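Local coordinates for Melibiose/raffinose/stachyose-binding protein MelE (Bacillus subtilis subsp. subtilis str. 168, PDB 4R6H), which binds melibiose, raffinose and stachyose and serves as the solute-binding component of the MelEDC-MsmX ABC transporter that imports these sugars, at residues A[199-208]-A[371-379]; A[331-341]-A[349-357]. All coordinates share one frame; numbering follows the deposited sequence. Where two conformers were deposited one is given.

Contact 1 (A[199-208]-A[371-379]); sequences DQFATPLLIT and EPYFDRLYL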
# COMPACT_ATOMS: atom_id res chain seq x y z
N ASP A 199 4.63 -7.18 -6.50
CA ASP A 199 4.11 -5.84 -6.75
C ASP A 199 5.11 -4.76 -6.35
O ASP A 199 5.37 -3.81 -7.13
CB ASP A 199 2.76 -5.69 -5.99
CG ASP A 199 1.84 -4.67 -6.59
OD1 ASP A 199 1.98 -4.27 -7.73
OD2 ASP A 199 0.86 -4.35 -5.91
N GLN A 200 5.68 -4.86 -5.15
CA GLN A 200 6.60 -3.84 -4.70
C GLN A 200 7.85 -3.81 -5.57
O GLN A 200 8.27 -2.74 -5.97
CB GLN A 200 7.04 -4.00 -3.23
CG GLN A 200 6.03 -3.52 -2.23
CD GLN A 200 6.51 -3.58 -0.78
OE1 GLN A 200 5.75 -3.97 0.08
NE2 GLN A 200 7.69 -3.04 -0.50
N PHE A 201 8.43 -4.99 -5.85
CA PHE A 201 9.70 -4.99 -6.59
C PHE A 201 9.52 -4.72 -8.09
O PHE A 201 10.48 -4.37 -8.78
CB PHE A 201 10.54 -6.23 -6.31
CG PHE A 201 11.26 -6.19 -4.99
CD1 PHE A 201 12.36 -5.34 -4.79
CD2 PHE A 201 10.87 -7.00 -3.95
CE1 PHE A 201 13.03 -5.34 -3.58
CE2 PHE A 201 11.55 -7.03 -2.75
CZ PHE A 201 12.64 -6.16 -2.56
N ALA A 202 8.31 -4.86 -8.61
CA ALA A 202 8.05 -4.49 -10.00
C ALA A 202 8.33 -3.02 -10.27
O ALA A 202 8.74 -2.63 -11.36
CB ALA A 202 6.60 -4.78 -10.36
N THR A 203 8.15 -2.16 -9.26
CA THR A 203 8.44 -0.73 -9.40
C THR A 203 9.93 -0.40 -9.67
O THR A 203 10.22 0.20 -10.72
CB THR A 203 7.80 0.06 -8.22
OG1 THR A 203 6.36 0.06 -8.36
CG2 THR A 203 8.26 1.50 -8.16
N PRO A 204 10.86 -0.85 -8.80
CA PRO A 204 12.28 -0.60 -9.16
C PRO A 204 12.66 -1.34 -10.43
O PRO A 204 13.53 -0.86 -11.18
CB PRO A 204 13.05 -1.13 -7.96
CG PRO A 204 12.10 -1.95 -7.15
CD PRO A 204 10.73 -1.38 -7.43
N LEU A 205 12.03 -2.47 -10.73
CA LEU A 205 12.44 -3.23 -11.94
C LEU A 205 12.02 -2.51 -13.20
O LEU A 205 12.83 -2.40 -14.13
CB LEU A 205 11.86 -4.62 -11.93
CG LEU A 205 12.18 -5.52 -13.15
CD1 LEU A 205 13.63 -5.86 -13.14
CD2 LEU A 205 11.32 -6.75 -13.07
N LEU A 206 10.81 -1.98 -13.23
CA LEU A 206 10.16 -1.60 -14.48
C LEU A 206 9.76 -0.14 -14.60
O LEU A 206 9.38 0.28 -15.68
CB LEU A 206 8.92 -2.49 -14.75
CG LEU A 206 9.12 -3.99 -14.74
CD1 LEU A 206 7.82 -4.75 -14.76
CD2 LEU A 206 9.97 -4.40 -15.94
N ILE A 207 9.79 0.61 -13.49
CA ILE A 207 9.23 1.94 -13.43
C ILE A 207 10.20 3.06 -13.10
O ILE A 207 10.24 4.05 -13.83
CB ILE A 207 8.04 2.00 -12.43
CG1 ILE A 207 6.99 0.93 -12.75
CG2 ILE A 207 7.43 3.38 -12.40
CD1 ILE A 207 6.40 0.98 -14.15
N THR A 208 10.99 2.94 -12.04
CA THR A 208 11.68 4.11 -11.47
C THR A 208 12.86 4.61 -12.31
O THR A 208 13.17 5.81 -12.26
CB THR A 208 12.14 3.90 -10.04
OG1 THR A 208 12.86 2.68 -9.92
CG2 THR A 208 10.93 3.83 -9.10
N GLU A 371 6.33 5.96 -4.96
CA GLU A 371 5.72 5.47 -6.18
C GLU A 371 4.40 4.76 -5.83
O GLU A 371 4.32 4.01 -4.84
CB GLU A 371 6.63 4.46 -6.89
CG GLU A 371 7.65 5.14 -7.81
CD GLU A 371 6.98 5.62 -9.09
OE1 GLU A 371 6.13 4.89 -9.68
OE2 GLU A 371 7.29 6.76 -9.47
N PRO A 372 3.36 4.95 -6.65
CA PRO A 372 2.15 4.20 -6.42
C PRO A 372 2.33 2.71 -6.60
O PRO A 372 3.22 2.25 -7.34
CB PRO A 372 1.17 4.76 -7.48
CG PRO A 372 2.08 5.28 -8.56
CD PRO A 372 3.29 5.80 -7.86
N TYR A 373 1.47 1.90 -6.00
CA TYR A 373 1.54 0.47 -6.23
C TYR A 373 1.46 0.12 -7.70
O TYR A 373 0.57 0.56 -8.43
CB TYR A 373 0.47 -0.30 -5.43
CG TYR A 373 1.02 -0.80 -4.12
CD1 TYR A 373 1.78 -1.96 -4.07
CD2 TYR A 373 0.85 -0.08 -2.96
CE1 TYR A 373 2.31 -2.41 -2.89
CE2 TYR A 373 1.37 -0.52 -1.77
CZ TYR A 373 2.10 -1.69 -1.74
OH TYR A 373 2.63 -2.14 -0.56
N PHE A 374 2.40 -0.70 -8.14
CA PHE A 374 2.56 -1.03 -9.56
C PHE A 374 1.26 -1.55 -10.15
O PHE A 374 0.86 -1.15 -11.29
CB PHE A 374 3.68 -2.08 -9.69
CG PHE A 374 3.91 -2.60 -11.07
CD1 PHE A 374 4.71 -1.88 -11.94
CD2 PHE A 374 3.40 -3.81 -11.45
CE1 PHE A 374 4.99 -2.36 -13.19
CE2 PHE A 374 3.67 -4.30 -12.73
CZ PHE A 374 4.46 -3.57 -13.58
N ASP A 375 0.59 -2.47 -9.46
CA ASP A 375 -0.55 -3.13 -10.08
C ASP A 375 -1.72 -2.18 -10.30
O ASP A 375 -2.48 -2.34 -11.26
CB ASP A 375 -1.01 -4.36 -9.29
CG ASP A 375 -1.71 -4.01 -7.98
OD1 ASP A 375 -1.11 -3.34 -7.10
OD2 ASP A 375 -2.89 -4.39 -7.82
N ARG A 376 -1.85 -1.19 -9.43
CA ARG A 376 -2.95 -0.25 -9.52
C ARG A 376 -2.79 0.72 -10.67
O ARG A 376 -3.76 1.17 -11.26
CB ARG A 376 -3.15 0.44 -8.14
CG ARG A 376 -3.43 -0.58 -7.04
CD ARG A 376 -3.95 0.02 -5.73
NE ARG A 376 -3.54 -0.80 -4.58
CZ ARG A 376 -3.77 -0.51 -3.30
NH1 ARG A 376 -4.46 0.57 -2.96
NH2 ARG A 376 -3.31 -1.31 -2.33
N LEU A 377 -1.57 1.02 -11.07
CA LEU A 377 -1.36 1.93 -12.14
C LEU A 377 -1.07 1.28 -13.49
O LEU A 377 -1.43 1.83 -14.52
CB LEU A 377 -0.27 2.94 -11.72
CG LEU A 377 -0.24 4.32 -12.39
CD1 LEU A 377 -1.49 5.10 -12.03
CD2 LEU A 377 1.00 5.11 -11.98
N TYR A 378 -0.42 0.10 -13.49
CA TYR A 378 0.19 -0.46 -14.70
C TYR A 378 -0.39 -1.78 -15.19
O TYR A 378 -0.08 -2.18 -16.31
CB TYR A 378 1.71 -0.57 -14.50
CG TYR A 378 2.35 0.78 -14.35
CD1 TYR A 378 2.45 1.62 -15.45
CD2 TYR A 378 2.83 1.25 -13.13
CE1 TYR A 378 2.98 2.89 -15.35
CE2 TYR A 378 3.38 2.50 -13.01
CZ TYR A 378 3.44 3.35 -14.12
OH TYR A 378 4.00 4.61 -14.03
N LEU A 379 -1.24 -2.44 -14.39
CA LEU A 379 -1.80 -3.72 -14.70
C LEU A 379 -3.33 -3.64 -14.70
O LEU A 379 -3.92 -2.87 -13.92
CB LEU A 379 -1.35 -4.78 -13.67
CG LEU A 379 0.15 -5.05 -13.63
CD1 LEU A 379 0.48 -6.13 -12.66
CD2 LEU A 379 0.72 -5.37 -15.02
O HOH W 1 4.67 -1.27 -6.57
O HOH W 2 5.08 2.20 -9.48

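Contact 2 (A[331-341]-A[349-357]); sequences ARPANAKQMAE and LTNVKADIF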
# COMPACT_ATOMS: atom_id res chain seq x y z
N ALA A 331 -9.57 17.67 7.57
CA ALA A 331 -8.26 18.25 7.27
C ALA A 331 -7.74 19.18 8.37
O ALA A 331 -6.56 19.56 8.34
CB ALA A 331 -8.29 19.00 5.95
N ARG A 332 -8.59 19.58 9.29
CA ARG A 332 -8.11 20.39 10.44
C ARG A 332 -6.99 19.59 11.14
O ARG A 332 -7.14 18.39 11.37
CB ARG A 332 -9.24 20.65 11.42
CG ARG A 332 -10.34 21.51 10.85
CD ARG A 332 -11.38 21.71 11.94
NE ARG A 332 -12.53 22.42 11.41
CZ ARG A 332 -13.71 22.52 12.01
NH1 ARG A 332 -13.91 22.00 13.19
NH2 ARG A 332 -14.68 23.24 11.42
N PRO A 333 -5.88 20.24 11.51
CA PRO A 333 -4.74 19.46 12.00
C PRO A 333 -5.02 18.49 13.16
O PRO A 333 -4.54 17.37 13.15
CB PRO A 333 -3.74 20.53 12.44
CG PRO A 333 -4.09 21.73 11.61
CD PRO A 333 -5.57 21.66 11.34
N ALA A 334 -5.79 18.87 14.17
CA ALA A 334 -6.04 17.96 15.26
C ALA A 334 -6.79 16.75 14.79
O ALA A 334 -6.50 15.63 15.22
CB ALA A 334 -6.80 18.61 16.40
N ASN A 335 -7.78 16.96 13.91
CA ASN A 335 -8.53 15.83 13.36
C ASN A 335 -7.70 14.94 12.43
O ASN A 335 -7.77 13.70 12.49
CB ASN A 335 -9.78 16.32 12.64
CG ASN A 335 -10.74 17.05 13.57
OD1 ASN A 335 -10.77 16.77 14.76
ND2 ASN A 335 -11.54 17.95 13.03
N ALA A 336 -6.91 15.56 11.59
CA ALA A 336 -6.06 14.80 10.67
C ALA A 336 -5.03 14.00 11.43
O ALA A 336 -4.74 12.86 11.06
CB ALA A 336 -5.39 15.71 9.67
N LYS A 337 -4.51 14.56 12.52
CA LYS A 337 -3.54 13.83 13.34
C LYS A 337 -4.18 12.61 13.99
O LYS A 337 -3.65 11.48 13.95
CB LYS A 337 -2.93 14.77 14.40
CG LYS A 337 -1.88 14.14 15.30
CD LYS A 337 -1.33 15.21 16.24
CE LYS A 337 -0.19 14.72 17.10
NZ LYS A 337 -0.61 13.75 18.14
N GLN A 338 -5.37 12.81 14.57
CA GLN A 338 -6.11 11.74 15.19
C GLN A 338 -6.43 10.60 14.23
O GLN A 338 -6.19 9.41 14.51
CB GLN A 338 -7.35 12.30 15.87
CG GLN A 338 -8.16 11.27 16.61
CD GLN A 338 -9.38 11.89 17.26
OE1 GLN A 338 -9.55 13.10 17.24
NE2 GLN A 338 -10.25 11.04 17.78
N MET A 339 -6.99 10.96 13.08
CA MET A 339 -7.33 9.93 12.11
C MET A 339 -6.09 9.19 11.60
O MET A 339 -6.09 7.97 11.54
CB MET A 339 -8.13 10.53 10.96
CG MET A 339 -8.75 9.53 10.02
SD MET A 339 -10.11 8.58 10.75
CE MET A 339 -9.37 6.97 11.00
N ALA A 340 -5.02 9.92 11.27
CA ALA A 340 -3.81 9.28 10.80
C ALA A 340 -3.22 8.32 11.82
O ALA A 340 -2.85 7.19 11.48
CB ALA A 340 -2.79 10.34 10.37
N GLU A 341 -3.16 8.75 13.07
CA GLU A 341 -2.65 7.86 14.10
C GLU A 341 -3.44 6.55 14.24
O GLU A 341 -2.88 5.48 14.47
CB GLU A 341 -2.58 8.60 15.44
CG GLU A 341 -1.44 9.60 15.44
CD GLU A 341 -1.34 10.49 16.68
OE1 GLU A 341 -2.10 10.28 17.65
OE2 GLU A 341 -0.50 11.41 16.67
N LEU A 349 -0.94 15.52 4.85
CA LEU A 349 -0.68 16.96 4.93
C LEU A 349 0.62 17.23 5.62
O LEU A 349 0.96 16.56 6.60
CB LEU A 349 -1.80 17.67 5.67
CG LEU A 349 -3.21 17.44 5.16
CD1 LEU A 349 -4.21 18.03 6.13
CD2 LEU A 349 -3.38 17.97 3.75
N THR A 350 1.34 18.23 5.13
CA THR A 350 2.68 18.54 5.65
C THR A 350 2.61 19.24 7.01
O THR A 350 3.62 19.24 7.74
CB THR A 350 3.43 19.44 4.67
OG1 THR A 350 2.67 20.64 4.47
CG2 THR A 350 3.65 18.74 3.38
N ASN A 351 1.48 19.82 7.37
CA ASN A 351 1.35 20.58 8.62
C ASN A 351 0.88 19.69 9.76
O ASN A 351 0.47 20.19 10.80
CB ASN A 351 0.37 21.77 8.46
CG ASN A 351 -1.05 21.35 8.08
OD1 ASN A 351 -1.22 20.41 7.30
ND2 ASN A 351 -2.06 22.05 8.57
N VAL A 352 0.89 18.38 9.53
CA VAL A 352 0.40 17.41 10.51
C VAL A 352 1.46 16.37 10.74
O VAL A 352 1.91 15.69 9.81
CB VAL A 352 -0.84 16.68 9.99
CG1 VAL A 352 -1.33 15.67 11.03
CG2 VAL A 352 -1.92 17.68 9.63
N LYS A 353 1.88 16.22 11.98
CA LYS A 353 2.91 15.26 12.26
C LYS A 353 2.34 14.21 13.21
O LYS A 353 2.41 14.31 14.43
CB LYS A 353 4.17 15.92 12.81
CG LYS A 353 4.95 16.72 11.76
CD LYS A 353 5.68 15.76 10.83
CE LYS A 353 6.69 16.45 9.92
NZ LYS A 353 7.32 15.46 8.99
N ALA A 354 1.77 13.17 12.62
CA ALA A 354 1.16 12.07 13.35
C ALA A 354 2.25 11.31 14.12
O ALA A 354 3.29 11.00 13.55
CB ALA A 354 0.46 11.10 12.42
N ASP A 355 1.98 11.03 15.39
CA ASP A 355 2.90 10.33 16.26
C ASP A 355 2.72 8.85 16.08
O ASP A 355 1.95 8.20 16.78
CB ASP A 355 2.66 10.79 17.69
CG ASP A 355 3.56 10.11 18.71
OD1 ASP A 355 4.45 9.37 18.32
OD2 ASP A 355 3.33 10.29 19.92
N ILE A 356 3.37 8.30 15.05
CA ILE A 356 3.23 6.90 14.68
C ILE A 356 4.54 6.16 14.97
O ILE A 356 5.64 6.79 15.07
CB ILE A 356 2.80 6.73 13.19
CG1 ILE A 356 3.90 7.26 12.24
CG2 ILE A 356 1.47 7.44 12.94
CD1 ILE A 356 3.63 7.06 10.77
N PHE A 357 4.45 4.84 15.02
CA PHE A 357 5.59 4.02 15.42
C PHE A 357 6.81 4.20 14.52
O PHE A 357 7.96 4.32 15.02
CB PHE A 357 5.18 2.55 15.54
CG PHE A 357 6.28 1.70 16.08
CD1 PHE A 357 7.17 1.09 15.23
CD2 PHE A 357 6.40 1.50 17.44
CE1 PHE A 357 8.18 0.29 15.75
CE2 PHE A 357 7.42 0.69 17.95
CZ PHE A 357 8.28 0.09 17.10
O HOH W 3 -5.01 21.45 7.67

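Contact 1 (A[199-208]-A[371-379])
Phe374 drives its ring between Ala202, Leu206, Thr203 and Asp199 as a knob into a hole, in a buried contact that sets the end of helix 192-206 and the residues after it against strand 370-372 and the short helix 374-378 it leads into. That strand runs parallel to 303-306 in the mixed sheet. The axes of the two helical segments come within 9.6 Å at 60°, and the Phe374 side chain spans the interval. Its CG stands anti to the backbone N (chi1 176°), which brings the ring in under Ala202; the methyl CB of Ala202 lies over one face, 3.5 Å from the Phe374 ring centroid, a CH-pi contact. Tyr378 CB backs the opposite face, and Ile207 CG1 meets the ring edge in plane. With an alanine here, Ala202 CB and Leu206 CD1 would probably face a gap, and Ile207 CG1 would lose the edge it packs on. Beyond its CG1, Ile207 sets CD1 over a face of the Tyr378 ring, a second CH-pi contact.

Polar groups hold the start of helix 374-378. Asp199 OD1 accepts the bond from Asp375 N at 2.9 Å through its syn lone pair, although the bond is bent. Asp199 OD2 lies 2.5 Å from Asp375 OD1, an approach consistent with a proton between the carboxylates, whose planes are turned 72° apart. Two waters bridge the segments through Thr203 OG1: one also reaches Asp199 O and Phe374 N, the other Glu371 OE1 and Pro372 O. Thr203 CG2 rests on Glu371 CB at 3.6 Å.

Helix 215-220 adds Leu218 against Ile207 and Phe374, while Ile304 of strand 303-306 touches Thr203, Glu371 and Tyr373, and Glu371 bonds through its backbone to Trp303 and Gly305.

Contact 2 (A[331-341]-A[349-357])
Val352 and Ala354 lie along helix 333-343, where the irregular segment between this helix and helix 359-364 packs on its side, running in the same direction as the helix, with Leu349 near Ala331 and Asp355 near Glu341. The two methyls of Val352 both face the helix. CG1, anti to the backbone N (chi1 179°), reaches Lys337 CB at 3.8 Å, whereas CG2 meets Ala336 CB at 4.0 Å and also lies against Pro333. One turn further along the helix, Ala340 CB touches Ala354 CB at 3.9 Å. Small alanines thus let the loop backbone come close, with Lys337 and Ala354 only 5.0 Å apart between their CA atoms.

A type I beta turn from Leu349 to Val352 begins the irregular segment, near the N-terminal end of the helix. There Leu349 CD1 leans on Ala331 O, and Pro333 CG lies 3.7 Å from Asn351 ND2, their side chains crossing at about a right angle.

Farther along, Asp355 forms the centre of an inverse gamma turn, and its N-H gives a nearly straight bond (165°) to Glu341 OE2, the Asp355 N lying 2.8 Å away. That oxygen is gripped twice: Asp355 N comes from the anti side, 30° out of the carboxylate plane, and Lys337 NZ from the syn side in a salt bridge. Tyr136 of strand 136-137 touches Ala331, Ala336 and Leu349.

How the contacts relate
Contact 1, with its centre 11 Å from the chain's, is a buried junction of segments far apart in sequence, whereas contact 2, at 19 Å, is a partly buried one between near neighbours along the chain. Contact 2 is nested inside the long loop that contact 1 closes, for both its segments fall between residues 208 and 371. In space they stay apart: their centres are 27 Å from each other, their nearest atoms about 15 Å, and they lie on opposite sides of the chain's centre. This is an open conformation, and neither contact contains a bound sugar.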